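Local coordinates for leucine-rich repeat protein (Bacteroides thetaiotaomicron, PDB 4ECN) that is of unknown function but, as an extracellular leucine-rich repeat protein with two DUF4458 domains, probably binds other proteins, at residues A[45-50]-A[86-91]; A[55-60]-A[76-81]; A[82-87]-A[108-113]; A[13-18]-A[121-126]. All coordinates share one frame; numbering follows the deposited sequence.

Interaction 1 (A[45-50]-A[86-91]); sequences KVVMTH and KIVGYY
Thr49 and Lys86 lie side by side and point the same way, from backbones that form a hydrogen-bonded pair. With chi1 at 55°, Thr49 OG1 sits between its own backbone N and carbonyl carbon, and from there it donates to Lys86 O over 3.2 Å. Thr49 N reaches the same oxygen at 2.8 Å, so two donors of one residue grip a single carbonyl. The other branch, Thr49 CG2, meets Val88 CG2 at 3.7 Å, the two side chains at about a right angle. An alanine here would probably leave Lys86 O without its second donor and open a gap beside Val88 CG2. Val47 spreads its two methyls along the opposing strand: CG1 rests on Val88 CB at 3.8 Å, while CG2 touches Tyr91 CE1 at 3.9 Å. A bend at chi3 (71°) lays Lys45 CE against Tyr91 CD1, also 3.9 Å away. Trp210, from strand 202-212, touches Val47, Val88 and Tyr91. On the buried face Val46 CG1 packs against Ile87 CG2 at 3.7 Å, whereas Met48, a selenomethionine, brings only CG near Ile87 and carries its selenium away from strand 86-91. Between the pairs Val47-Gly89 and Met48-Ile87 the register slips by one residue, and the extra Val88 still donates its N to Val47 O at 2.7 Å. This is antiparallel strand pairing interrupted by a beta bulge.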
loop_
_atom_site.group_PDB
_atom_site.type_symbol
_atom_site.label_atom_id
_atom_site.label_comp_id
_atom_site.label_asym_id
_atom_site.label_seq_id
_atom_site.Cartn_x
_atom_site.Cartn_y
_atom_site.Cartn_z
ATOM N N LYS A 45 -6.340 44.535 -34.413
ATOM C CA LYS A 45 -6.965 43.492 -35.218
ATOM C C LYS A 45 -7.018 42.258 -34.338
ATOM O O LYS A 45 -6.011 41.586 -34.117
ATOM C CB LYS A 45 -6.236 43.267 -36.569
ATOM C CG LYS A 45 -6.944 42.276 -37.525
ATOM C CD LYS A 45 -6.381 42.297 -38.966
ATOM C CE LYS A 45 -4.994 41.707 -39.118
ATOM N NZ LYS A 45 -4.350 42.101 -40.402
ATOM N N VAL A 46 -8.174 42.023 -33.760
ATOM C CA VAL A 46 -8.351 40.897 -32.868
ATOM C C VAL A 46 -8.789 39.685 -33.715
ATOM O O VAL A 46 -9.815 39.717 -34.410
ATOM C CB VAL A 46 -9.330 41.226 -31.709
ATOM C CG1 VAL A 46 -9.467 40.050 -30.757
ATOM C CG2 VAL A 46 -8.881 42.471 -30.944
ATOM N N VAL A 47 -7.967 38.635 -33.669
ATOM C CA VAL A 47 -8.197 37.373 -34.366
ATOM C C VAL A 47 -9.032 36.472 -33.431
ATOM O O VAL A 47 -8.637 36.230 -32.288
ATOM C CB VAL A 47 -6.849 36.727 -34.804
ATOM C CG1 VAL A 47 -7.059 35.358 -35.446
ATOM C CG2 VAL A 47 -6.083 37.646 -35.747
HETATM N N MSE A 48 -10.189 36.005 -33.915
HETATM C CA MSE A 48 -11.103 35.155 -33.143
HETATM C C MSE A 48 -11.548 33.920 -33.897
HETATM O O MSE A 48 -11.440 33.875 -35.123
HETATM C CB MSE A 48 -12.368 35.934 -32.765
HETATM C CG MSE A 48 -12.183 36.967 -31.684
HETATM SE SE MSE A 48 -13.680 38.207 -31.745
HETATM C CE MSE A 48 -13.161 39.233 -33.388
ATOM N N THR A 49 -12.126 32.948 -33.164
ATOM C CA THR A 49 -12.694 31.717 -33.718
ATOM C C THR A 49 -14.064 31.446 -33.070
ATOM O O THR A 49 -14.169 31.410 -31.843
ATOM C CB THR A 49 -11.741 30.521 -33.540
ATOM O OG1 THR A 49 -11.405 30.389 -32.161
ATOM C CG2 THR A 49 -10.477 30.631 -34.379
ATOM N N HIS A 50 -15.106 31.285 -33.903
ATOM C CA HIS A 50 -16.477 30.989 -33.467
ATOM C C HIS A 50 -17.011 29.813 -34.286
ATOM O O HIS A 50 -17.457 29.998 -35.428
ATOM C CB HIS A 50 -17.398 32.232 -33.578
ATOM C CG HIS A 50 -18.853 31.992 -33.258
ATOM N ND1 HIS A 50 -19.270 31.588 -31.991
ATOM C CD2 HIS A 50 -19.950 32.190 -34.029
ATOM C CE1 HIS A 50 -20.591 31.506 -32.052
ATOM N NE2 HIS A 50 -21.046 31.868 -33.253
ATOM N N LYS A 86 -13.417 32.598 -29.186
ATOM C CA LYS A 86 -12.104 32.390 -28.598
ATOM C C LYS A 86 -11.120 33.282 -29.332
ATOM O O LYS A 86 -11.012 33.173 -30.553
ATOM C CB LYS A 86 -11.684 30.904 -28.634
ATOM C CG LYS A 86 -10.390 30.611 -27.848
ATOM C CD LYS A 86 -9.717 29.266 -28.181
ATOM C CE LYS A 86 -9.066 29.225 -29.549
ATOM N NZ LYS A 86 -8.395 27.924 -29.800
ATOM N N ILE A 87 -10.464 34.211 -28.599
ATOM C CA ILE A 87 -9.422 35.110 -29.119
ATOM C C ILE A 87 -8.172 34.263 -29.362
ATOM O O ILE A 87 -7.764 33.514 -28.460
ATOM C CB ILE A 87 -9.128 36.316 -28.168
ATOM C CG1 ILE A 87 -10.397 37.059 -27.723
ATOM C CG2 ILE A 87 -8.087 37.279 -28.774
ATOM C CD1 ILE A 87 -10.187 37.916 -26.422
ATOM N N VAL A 88 -7.588 34.353 -30.575
ATOM C CA VAL A 88 -6.376 33.599 -30.924
ATOM C C VAL A 88 -5.156 34.481 -30.596
ATOM O O VAL A 88 -4.171 34.010 -30.013
ATOM C CB VAL A 88 -6.366 33.112 -32.397
ATOM C CG1 VAL A 88 -5.242 32.101 -32.625
ATOM C CG2 VAL A 88 -7.700 32.490 -32.775
ATOM N N GLY A 89 -5.276 35.759 -30.951
ATOM C CA GLY A 89 -4.269 36.783 -30.730
ATOM C C GLY A 89 -4.719 38.103 -31.305
ATOM O O GLY A 89 -5.820 38.198 -31.857
ATOM N N TYR A 90 -3.873 39.129 -31.176
ATOM C CA TYR A 90 -4.194 40.460 -31.668
ATOM C C TYR A 90 -2.940 41.224 -32.083
ATOM O O TYR A 90 -1.845 40.953 -31.589
ATOM C CB TYR A 90 -4.972 41.270 -30.604
ATOM C CG TYR A 90 -4.222 41.533 -29.312
ATOM C CD1 TYR A 90 -3.403 42.654 -29.168
ATOM C CD2 TYR A 90 -4.391 40.705 -28.205
ATOM C CE1 TYR A 90 -2.724 42.905 -27.975
ATOM C CE2 TYR A 90 -3.709 40.941 -27.012
ATOM C CZ TYR A 90 -2.886 42.048 -26.898
ATOM O OH TYR A 90 -2.233 42.284 -25.715
ATOM N N TYR A 91 -3.122 42.206 -32.977
ATOM C CA TYR A 91 -2.046 43.070 -33.449
ATOM C C TYR A 91 -2.408 44.509 -33.152
ATOM O O TYR A 91 -3.562 44.885 -33.341
ATOM C CB TYR A 91 -1.747 42.889 -34.970
ATOM C CG TYR A 91 -1.667 41.465 -35.498
ATOM C CD1 TYR A 91 -2.806 40.808 -35.966
ATOM C CD2 TYR A 91 -0.442 40.818 -35.637
ATOM C CE1 TYR A 91 -2.739 39.511 -36.483
ATOM C CE2 TYR A 91 -0.360 39.522 -36.163
ATOM C CZ TYR A 91 -1.512 38.876 -36.590
ATOM O OH TYR A 91 -1.471 37.595 -37.095
#

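Interaction 2 (A[55-60]-A[76-81]); sequences VSQTLL and DKLQLL
Leu59 and Leu78 meet at about a right angle, with CD1 of Leu59 set against CB of Leu78 at 3.7 Å. The second methyl of Leu59, CD2, lies against the neighbouring backbone, 3.7 Å from Lys77 O, with Asp76 O almost as close. With CG anti to the backbone N (chi1 170°), the Leu78 side chain crosses Gln57 obliquely, and its CD1 touches Gln57 CG at 3.6 Å. Leu78 also packs on Met48 of strand 43-49, which places it on the buried side. Leu60 and Asp76 are oriented differently, side by side and pointing the same way. The carboxylate oxygen Asp76 OD2 lies alongside the aliphatic part of Leu60, 3.3 Å from CB, while Asp76 OD1 turns to Asn62 ND2. The same two residues supply the one backbone bond between 55-60 and 76-81: Asp76 N donates to Leu60 O at 3.2 Å, with an N-H...O angle of 150°. Beyond it the backbones separate and take other partners, Leu59 bonding to Ile44 and Leu78 to Val13. Such antiparallel strands, joined at one end and splayed where side chains fill between them, are consistent with the split between the two layers of a transthyretin-like beta sandwich.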
loop_
_atom_site.group_PDB
_atom_site.type_symbol
_atom_site.label_atom_id
_atom_site.label_comp_id
_atom_site.label_asym_id
_atom_site.label_seq_id
_atom_site.Cartn_x
_atom_site.Cartn_y
_atom_site.Cartn_z
ATOM N N VAL A 55 -12.021 34.064 -38.093
ATOM C CA VAL A 55 -12.219 35.364 -38.734
ATOM C C VAL A 55 -11.760 36.501 -37.758
ATOM O O VAL A 55 -12.034 36.470 -36.551
ATOM C CB VAL A 55 -13.694 35.526 -39.231
ATOM C CG1 VAL A 55 -14.720 35.395 -38.104
ATOM C CG2 VAL A 55 -13.898 36.808 -40.036
ATOM N N SER A 56 -11.005 37.466 -38.325
ATOM C CA SER A 56 -10.431 38.636 -37.652
ATOM C C SER A 56 -11.145 39.924 -38.064
ATOM O O SER A 56 -11.738 39.977 -39.139
ATOM C CB SER A 56 -8.940 38.752 -37.975
ATOM O OG SER A 56 -8.685 38.923 -39.360
ATOM N N GLN A 57 -11.072 40.965 -37.226
ATOM C CA GLN A 57 -11.714 42.241 -37.519
ATOM C C GLN A 57 -10.865 43.388 -36.992
ATOM O O GLN A 57 -10.361 43.306 -35.875
ATOM C CB GLN A 57 -13.133 42.279 -36.908
ATOM C CG GLN A 57 -13.928 43.565 -37.184
ATOM C CD GLN A 57 -14.423 43.687 -38.599
ATOM O OE1 GLN A 57 -15.399 43.039 -38.990
ATOM N NE2 GLN A 57 -13.794 44.566 -39.379
ATOM N N THR A 58 -10.732 44.462 -37.780
ATOM C CA THR A 58 -9.958 45.637 -37.384
ATOM C C THR A 58 -10.895 46.686 -36.749
ATOM O O THR A 58 -11.985 46.958 -37.269
ATOM C CB THR A 58 -9.173 46.217 -38.581
ATOM O OG1 THR A 58 -8.465 45.165 -39.248
ATOM C CG2 THR A 58 -8.191 47.326 -38.166
ATOM N N LEU A 59 -10.446 47.253 -35.609
ATOM C CA LEU A 59 -11.108 48.301 -34.822
ATOM C C LEU A 59 -10.116 49.402 -34.474
ATOM O O LEU A 59 -8.912 49.158 -34.472
ATOM C CB LEU A 59 -11.731 47.725 -33.525
ATOM C CG LEU A 59 -12.921 46.783 -33.675
ATOM C CD1 LEU A 59 -13.060 45.893 -32.471
ATOM C CD2 LEU A 59 -14.208 47.533 -33.970
ATOM N N LEU A 60 -10.616 50.600 -34.160
ATOM C CA LEU A 60 -9.775 51.732 -33.771
ATOM C C LEU A 60 -9.637 51.812 -32.244
ATOM O O LEU A 60 -10.525 51.376 -31.504
ATOM C CB LEU A 60 -10.342 53.065 -34.320
ATOM C CG LEU A 60 -10.424 53.256 -35.840
ATOM C CD1 LEU A 60 -11.569 54.179 -36.211
ATOM C CD2 LEU A 60 -9.112 53.760 -36.413
ATOM N N ASP A 76 -13.307 50.579 -30.193
ATOM C CA ASP A 76 -14.642 50.899 -30.709
ATOM C C ASP A 76 -15.577 49.687 -30.541
ATOM O O ASP A 76 -15.088 48.554 -30.450
ATOM C CB ASP A 76 -14.570 51.298 -32.209
ATOM C CG ASP A 76 -14.103 52.703 -32.593
ATOM O OD1 ASP A 76 -14.428 53.662 -31.858
ATOM O OD2 ASP A 76 -13.565 52.861 -33.715
ATOM N N LYS A 77 -16.907 49.907 -30.508
ATOM C CA LYS A 77 -17.878 48.806 -30.404
ATOM C C LYS A 77 -17.761 47.870 -31.603
ATOM O O LYS A 77 -17.614 48.334 -32.735
ATOM C CB LYS A 77 -19.330 49.328 -30.314
ATOM C CG LYS A 77 -19.920 49.549 -28.925
ATOM C CD LYS A 77 -21.405 49.971 -29.075
ATOM C CE LYS A 77 -22.165 50.085 -27.767
ATOM N NZ LYS A 77 -23.632 50.250 -27.976
ATOM N N LEU A 78 -17.828 46.563 -31.358
ATOM C CA LEU A 78 -17.783 45.569 -32.420
ATOM C C LEU A 78 -19.071 44.745 -32.412
ATOM O O LEU A 78 -19.309 43.992 -31.463
ATOM C CB LEU A 78 -16.541 44.666 -32.266
ATOM C CG LEU A 78 -16.448 43.414 -33.160
ATOM C CD1 LEU A 78 -16.437 43.775 -34.638
ATOM C CD2 LEU A 78 -15.252 42.568 -32.783
ATOM N N GLN A 79 -19.890 44.876 -33.469
ATOM C CA GLN A 79 -21.123 44.104 -33.539
ATOM C C GLN A 79 -20.815 42.687 -33.986
ATOM O O GLN A 79 -20.214 42.486 -35.041
ATOM C CB GLN A 79 -22.152 44.754 -34.463
ATOM C CG GLN A 79 -23.545 44.136 -34.340
ATOM C CD GLN A 79 -24.574 44.859 -35.170
ATOM O OE1 GLN A 79 -24.391 46.012 -35.602
ATOM N NE2 GLN A 79 -25.708 44.212 -35.369
ATOM N N LEU A 80 -21.199 41.713 -33.159
ATOM C CA LEU A 80 -21.013 40.290 -33.412
ATOM C C LEU A 80 -22.271 39.545 -33.110
ATOM O O LEU A 80 -23.094 40.050 -32.356
ATOM C CB LEU A 80 -19.862 39.722 -32.562
ATOM C CG LEU A 80 -18.446 40.161 -32.899
ATOM C CD1 LEU A 80 -17.509 39.845 -31.759
ATOM C CD2 LEU A 80 -17.962 39.525 -34.178
ATOM N N LEU A 81 -22.427 38.337 -33.657
ATOM C CA LEU A 81 -23.605 37.543 -33.361
ATOM C C LEU A 81 -23.405 36.872 -32.008
ATOM O O LEU A 81 -22.316 36.370 -31.718
ATOM C CB LEU A 81 -23.902 36.532 -34.472
ATOM C CG LEU A 81 -25.346 35.999 -34.486
ATOM C CD1 LEU A 81 -25.963 36.091 -35.882
ATOM C CD2 LEU A 81 -25.456 34.598 -33.822
#

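Interaction 3 (A[82-87]-A[108-113]); sequences AGTYKI and DNELTV
Tyr85 and Leu111 bind each other by two backbone hydrogen bonds, Tyr85 N to Leu111 O at 2.8 Å and Leu111 N to Tyr85 O at 2.9 Å. The Tyr85 ring brings its edge near Leu111 O, and its CE1 meets Val113 CG2 at 3.6 Å. On the same buried face Leu111 reaches in both directions: CD1 lies by Tyr85 CB, while CD2 touches Ile87 CD1 at 3.7 Å, the Leu111 and Ile87 side chains crossing at about a right angle. The outer face is more polar. There Thr84 CG2, anti to the backbone N, approaches Thr112 OG1 at 3.5 Å and also abuts the Glu110 carboxylate. Lys86 stretches obliquely over the Asn109 amide, its CD 3.6 Å from Asn109 ND2.

The pairing is antiparallel, the strand directions 151° apart, and adds the short strand 110-113 to strand 83-93 within the mixed sheet of the DUF4458 domain. At one end Asn109, just ahead of the strand, receives Ile87 N on its O at 2.6 Å. At the other, Val113 N donates to Gly83 O at 3.0 Å, while the return bond from Gly83 N is weak.

Further out, Tyr85 OH is hydrogen-bonded to Leu81 O, and the ring stacks with His50, so the phenol is held both at its tip and on its ring. Val13 and Phe15 of strand 10-18 pack on Leu111, and Asp108 OD2 forms a salt bridge with Lys121 NZ.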
loop_
_atom_site.group_PDB
_atom_site.type_symbol
_atom_site.label_atom_id
_atom_site.label_comp_id
_atom_site.label_asym_id
_atom_site.label_seq_id
_atom_site.Cartn_x
_atom_site.Cartn_y
_atom_site.Cartn_z
ATOM N N ALA A 82 -24.451 36.909 -31.169
ATOM C CA ALA A 82 -24.441 36.377 -29.804
ATOM C C ALA A 82 -23.979 34.913 -29.759
ATOM O O ALA A 82 -24.561 34.053 -30.426
ATOM C CB ALA A 82 -25.824 36.503 -29.184
ATOM N N GLY A 83 -22.922 34.673 -28.987
ATOM C CA GLY A 83 -22.313 33.359 -28.797
ATOM C C GLY A 83 -20.908 33.424 -28.229
ATOM O O GLY A 83 -20.367 34.513 -28.028
ATOM N N THR A 84 -20.303 32.258 -27.961
ATOM C CA THR A 84 -18.950 32.208 -27.402
ATOM C C THR A 84 -17.923 32.275 -28.540
ATOM O O THR A 84 -18.099 31.647 -29.586
ATOM C CB THR A 84 -18.735 30.969 -26.520
ATOM O OG1 THR A 84 -19.913 30.705 -25.751
ATOM C CG2 THR A 84 -17.526 31.119 -25.590
ATOM N N TYR A 85 -16.873 33.079 -28.322
ATOM C CA TYR A 85 -15.737 33.337 -29.208
ATOM C C TYR A 85 -14.431 33.096 -28.471
ATOM O O TYR A 85 -14.333 33.383 -27.268
ATOM C CB TYR A 85 -15.770 34.783 -29.726
ATOM C CG TYR A 85 -16.916 35.132 -30.646
ATOM C CD1 TYR A 85 -18.199 35.330 -30.145
ATOM C CD2 TYR A 85 -16.690 35.431 -31.983
ATOM C CE1 TYR A 85 -19.254 35.692 -30.981
ATOM C CE2 TYR A 85 -17.732 35.824 -32.823
ATOM C CZ TYR A 85 -19.014 35.959 -32.317
ATOM O OH TYR A 85 -20.047 36.343 -33.138
ATOM N N LYS A 86 -13.417 32.598 -29.186
ATOM C CA LYS A 86 -12.104 32.390 -28.598
ATOM C C LYS A 86 -11.120 33.282 -29.332
ATOM O O LYS A 86 -11.012 33.173 -30.553
ATOM C CB LYS A 86 -11.684 30.904 -28.634
ATOM C CG LYS A 86 -10.390 30.611 -27.848
ATOM C CD LYS A 86 -9.717 29.266 -28.181
ATOM C CE LYS A 86 -9.066 29.225 -29.549
ATOM N NZ LYS A 86 -8.395 27.924 -29.800
ATOM N N ILE A 87 -10.464 34.211 -28.599
ATOM C CA ILE A 87 -9.422 35.110 -29.119
ATOM C C ILE A 87 -8.172 34.263 -29.362
ATOM O O ILE A 87 -7.764 33.514 -28.460
ATOM C CB ILE A 87 -9.128 36.316 -28.168
ATOM C CG1 ILE A 87 -10.397 37.059 -27.723
ATOM C CG2 ILE A 87 -8.087 37.279 -28.774
ATOM C CD1 ILE A 87 -10.187 37.916 -26.422
ATOM N N ASP A 108 -7.183 33.599 -20.782
ATOM C CA ASP A 108 -8.444 34.352 -20.788
ATOM C C ASP A 108 -8.873 34.520 -22.265
ATOM O O ASP A 108 -9.310 35.595 -22.685
ATOM C CB ASP A 108 -8.257 35.711 -20.054
ATOM C CG ASP A 108 -7.126 36.598 -20.597
ATOM O OD1 ASP A 108 -5.931 36.194 -20.473
ATOM O OD2 ASP A 108 -7.430 37.717 -21.102
ATOM N N ASN A 109 -8.676 33.450 -23.061
ATOM C CA ASN A 109 -8.887 33.423 -24.505
ATOM C C ASN A 109 -10.371 33.542 -24.907
ATOM O O ASN A 109 -10.636 34.061 -25.987
ATOM C CB ASN A 109 -8.291 32.141 -25.124
ATOM C CG ASN A 109 -8.633 30.821 -24.456
ATOM O OD1 ASN A 109 -9.315 30.747 -23.415
ATOM N ND2 ASN A 109 -8.121 29.741 -25.036
ATOM N N GLU A 110 -11.320 33.124 -24.052
ATOM C CA GLU A 110 -12.744 33.161 -24.402
ATOM C C GLU A 110 -13.472 34.449 -23.946
ATOM O O GLU A 110 -13.136 35.058 -22.926
ATOM C CB GLU A 110 -13.483 31.946 -23.818
ATOM C CG GLU A 110 -13.277 30.673 -24.631
ATOM C CD GLU A 110 -14.010 29.432 -24.151
ATOM O OE1 GLU A 110 -13.586 28.854 -23.125
ATOM O OE2 GLU A 110 -14.955 28.993 -24.847
ATOM N N LEU A 111 -14.480 34.844 -24.758
ATOM C CA LEU A 111 -15.404 35.958 -24.541
ATOM C C LEU A 111 -16.773 35.581 -25.148
ATOM O O LEU A 111 -16.830 35.003 -26.235
ATOM C CB LEU A 111 -14.878 37.324 -25.082
ATOM C CG LEU A 111 -14.654 37.595 -26.586
ATOM C CD1 LEU A 111 -15.957 37.942 -27.302
ATOM C CD2 LEU A 111 -13.793 38.822 -26.765
ATOM N N THR A 112 -17.865 35.901 -24.447
ATOM C CA THR A 112 -19.202 35.560 -24.931
ATOM C C THR A 112 -20.000 36.838 -25.176
ATOM O O THR A 112 -20.186 37.629 -24.257
ATOM C CB THR A 112 -19.910 34.620 -23.934
ATOM O OG1 THR A 112 -19.020 33.555 -23.559
ATOM C CG2 THR A 112 -21.200 34.053 -24.481
ATOM N N VAL A 113 -20.445 37.036 -26.434
ATOM C CA VAL A 113 -21.282 38.152 -26.878
ATOM C C VAL A 113 -22.710 37.830 -26.459
ATOM O O VAL A 113 -23.108 36.666 -26.536
ATOM C CB VAL A 113 -21.149 38.406 -28.400
ATOM C CG1 VAL A 113 -21.923 39.643 -28.831
ATOM C CG2 VAL A 113 -19.692 38.540 -28.811
#

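Interaction 4 (A[13-18]-A[121-126]); sequences VQFKLY and KALTVD
Phe15 and Lys121 lead the apolar contacts: Phe15 CD1 touches Lys121 CB at 3.6 Å and Leu123 CD1 at 3.7 Å, both approaching the ring obliquely. Val13 CG1 lies over one face of the ring, offset toward the rim. An alanine in place of Phe15 would probably open a gap between Lys121 CB and Leu123 CD1 and leave Val13 CG1 without the ring it covers. Farther along this buried face Leu17 CD2 meets Val125 CG2 at 3.8 Å. On the opposite face Tyr18 sets CE1 against Ala122 CB at 3.7 Å, while the ring edge comes near Leu123 O.

Five backbone hydrogen bonds bind the two segments. The strands run parallel, with 30° between their directions. Strand 10-18 and strand 118-124 thus lie together although about a hundred residues separate them, adding a parallel strand to an otherwise antiparallel sheet, consistent with a transthyretin-like beta sandwich. Lys121 N donates to Gln14 O, and Lys16 N to Lys121 O at 3.0 Å; the alternation continues to Val125 N, bonded to Tyr18 O.

Among the polar side chains, Lys121 curls back through bends at chi2 and chi4, and its NZ reaches Ala122 O at 3.2 Å and makes a salt bridge to Asp108. Gln14 NE2 is hydrogen-bonded to Glu120.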
loop_
_atom_site.group_PDB
_atom_site.type_symbol
_atom_site.label_atom_id
_atom_site.label_comp_id
_atom_site.label_asym_id
_atom_site.label_seq_id
_atom_site.Cartn_x
_atom_site.Cartn_y
_atom_site.Cartn_z
ATOM N N VAL A 13 -18.955 44.232 -28.340
ATOM C CA VAL A 13 -17.697 44.020 -27.621
ATOM C C VAL A 13 -16.821 45.241 -27.816
ATOM O O VAL A 13 -16.857 45.885 -28.870
ATOM C CB VAL A 13 -16.940 42.724 -28.039
ATOM C CG1 VAL A 13 -15.749 42.451 -27.130
ATOM C CG2 VAL A 13 -17.862 41.527 -28.028
ATOM N N GLN A 14 -16.052 45.558 -26.779
ATOM C CA GLN A 14 -15.043 46.590 -26.789
ATOM C C GLN A 14 -13.894 46.058 -25.998
ATOM O O GLN A 14 -14.097 45.194 -25.145
ATOM C CB GLN A 14 -15.545 47.950 -26.290
ATOM C CG GLN A 14 -15.990 48.030 -24.833
ATOM C CD GLN A 14 -16.468 49.426 -24.496
ATOM O OE1 GLN A 14 -16.981 50.173 -25.349
ATOM N NE2 GLN A 14 -16.332 49.797 -23.229
ATOM N N PHE A 15 -12.681 46.506 -26.316
ATOM C CA PHE A 15 -11.494 46.010 -25.630
ATOM C C PHE A 15 -10.818 47.136 -24.860
ATOM O O PHE A 15 -10.824 48.293 -25.287
ATOM C CB PHE A 15 -10.518 45.354 -26.623
ATOM C CG PHE A 15 -11.134 44.184 -27.357
ATOM C CD1 PHE A 15 -11.140 42.915 -26.793
ATOM C CD2 PHE A 15 -11.736 44.358 -28.595
ATOM C CE1 PHE A 15 -11.738 41.843 -27.459
ATOM C CE2 PHE A 15 -12.335 43.289 -29.256
ATOM C CZ PHE A 15 -12.331 42.038 -28.686
ATOM N N LYS A 16 -10.285 46.780 -23.692
ATOM C CA LYS A 16 -9.573 47.665 -22.779
ATOM C C LYS A 16 -8.164 47.078 -22.577
ATOM O O LYS A 16 -8.060 45.938 -22.113
ATOM C CB LYS A 16 -10.373 47.780 -21.461
ATOM C CG LYS A 16 -10.511 49.186 -20.899
ATOM C CD LYS A 16 -11.193 49.129 -19.533
ATOM C CE LYS A 16 -11.539 50.470 -18.932
ATOM N NZ LYS A 16 -12.200 50.316 -17.606
ATOM N N LEU A 17 -7.098 47.797 -23.024
ATOM C CA LEU A 17 -5.701 47.340 -22.918
ATOM C C LEU A 17 -5.185 47.508 -21.478
ATOM O O LEU A 17 -5.280 48.595 -20.905
ATOM C CB LEU A 17 -4.784 48.082 -23.912
ATOM C CG LEU A 17 -4.829 47.600 -25.377
ATOM C CD1 LEU A 17 -4.294 48.644 -26.323
ATOM C CD2 LEU A 17 -4.051 46.305 -25.569
ATOM N N TYR A 18 -4.677 46.413 -20.895
ATOM C CA TYR A 18 -4.170 46.370 -19.528
ATOM C C TYR A 18 -2.678 46.050 -19.502
ATOM O O TYR A 18 -2.161 45.400 -20.416
ATOM C CB TYR A 18 -4.946 45.334 -18.690
ATOM C CG TYR A 18 -6.332 45.795 -18.284
ATOM C CD1 TYR A 18 -7.397 45.743 -19.178
ATOM C CD2 TYR A 18 -6.589 46.244 -16.992
ATOM C CE1 TYR A 18 -8.674 46.173 -18.815
ATOM C CE2 TYR A 18 -7.868 46.656 -16.608
ATOM C CZ TYR A 18 -8.910 46.622 -17.526
ATOM O OH TYR A 18 -10.176 47.032 -17.165
ATOM N N LYS A 121 -13.948 43.401 -22.908
ATOM C CA LYS A 121 -12.919 42.385 -22.705
ATOM C C LYS A 121 -11.604 43.048 -22.332
ATOM O O LYS A 121 -11.172 44.037 -22.930
ATOM C CB LYS A 121 -12.744 41.471 -23.937
ATOM C CG LYS A 121 -11.817 40.260 -23.723
ATOM C CD LYS A 121 -12.456 39.144 -22.879
ATOM C CE LYS A 121 -11.489 38.060 -22.487
ATOM N NZ LYS A 121 -10.528 38.523 -21.445
ATOM N N ALA A 122 -10.993 42.495 -21.305
ATOM C CA ALA A 122 -9.707 42.920 -20.811
ATOM C C ALA A 122 -8.597 42.171 -21.548
ATOM O O ALA A 122 -8.497 40.932 -21.466
ATOM C CB ALA A 122 -9.625 42.674 -19.308
ATOM N N LEU A 123 -7.793 42.918 -22.302
ATOM C CA LEU A 123 -6.645 42.343 -22.969
ATOM C C LEU A 123 -5.401 42.762 -22.204
ATOM O O LEU A 123 -5.121 43.958 -22.119
ATOM C CB LEU A 123 -6.571 42.742 -24.455
ATOM C CG LEU A 123 -7.584 42.103 -25.404
ATOM C CD1 LEU A 123 -7.414 42.644 -26.803
ATOM C CD2 LEU A 123 -7.467 40.582 -25.413
ATOM N N THR A 124 -4.689 41.793 -21.598
ATOM C CA THR A 124 -3.468 42.085 -20.838
ATOM C C THR A 124 -2.244 41.881 -21.744
ATOM O O THR A 124 -2.014 40.777 -22.250
ATOM C CB THR A 124 -3.390 41.233 -19.562
ATOM O OG1 THR A 124 -4.539 41.507 -18.752
ATOM C CG2 THR A 124 -2.124 41.504 -18.763
ATOM N N VAL A 125 -1.458 42.949 -21.938
ATOM C CA VAL A 125 -0.259 42.903 -22.778
ATOM C C VAL A 125 0.864 42.130 -22.030
ATOM O O VAL A 125 1.413 42.621 -21.034
ATOM C CB VAL A 125 0.189 44.325 -23.200
ATOM C CG1 VAL A 125 1.522 44.301 -23.938
ATOM C CG2 VAL A 125 -0.876 45.005 -24.049
ATOM N N ASP A 126 1.176 40.911 -22.531
ATOM C CA ASP A 126 2.215 40.011 -22.021
ATOM C C ASP A 126 3.594 40.632 -22.226
ATOM O O ASP A 126 3.910 41.098 -23.325
ATOM C CB ASP A 126 2.125 38.643 -22.730
ATOM C CG ASP A 126 2.993 37.526 -22.178
ATOM O OD1 ASP A 126 3.643 37.732 -21.126
ATOM O OD2 ASP A 126 2.977 36.423 -22.763
#

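In the fold
All four contacts belong to one mixed sheet at the N-terminal end of the chain, with their centres about 9 to 13 Å apart. Interactions 1 and 3 share Lys86 and Ile87 on strand 83-93, and His50 ND1 of interaction 1 lies 2.7 Å from Thr84 O of interaction 3. Interaction 2 joins interaction 1 through Met48 O and Val55 N, 3.0 Å apart, and interaction 4 through Leu78 N and Val13 O, 2.8 Å apart. Interactions 3 and 4 meet where Val113 CG2 packs on Val13 CG2 at 3.6 Å. The sodium ion, bound by Gln314 and Val317, belongs to another part of the chain.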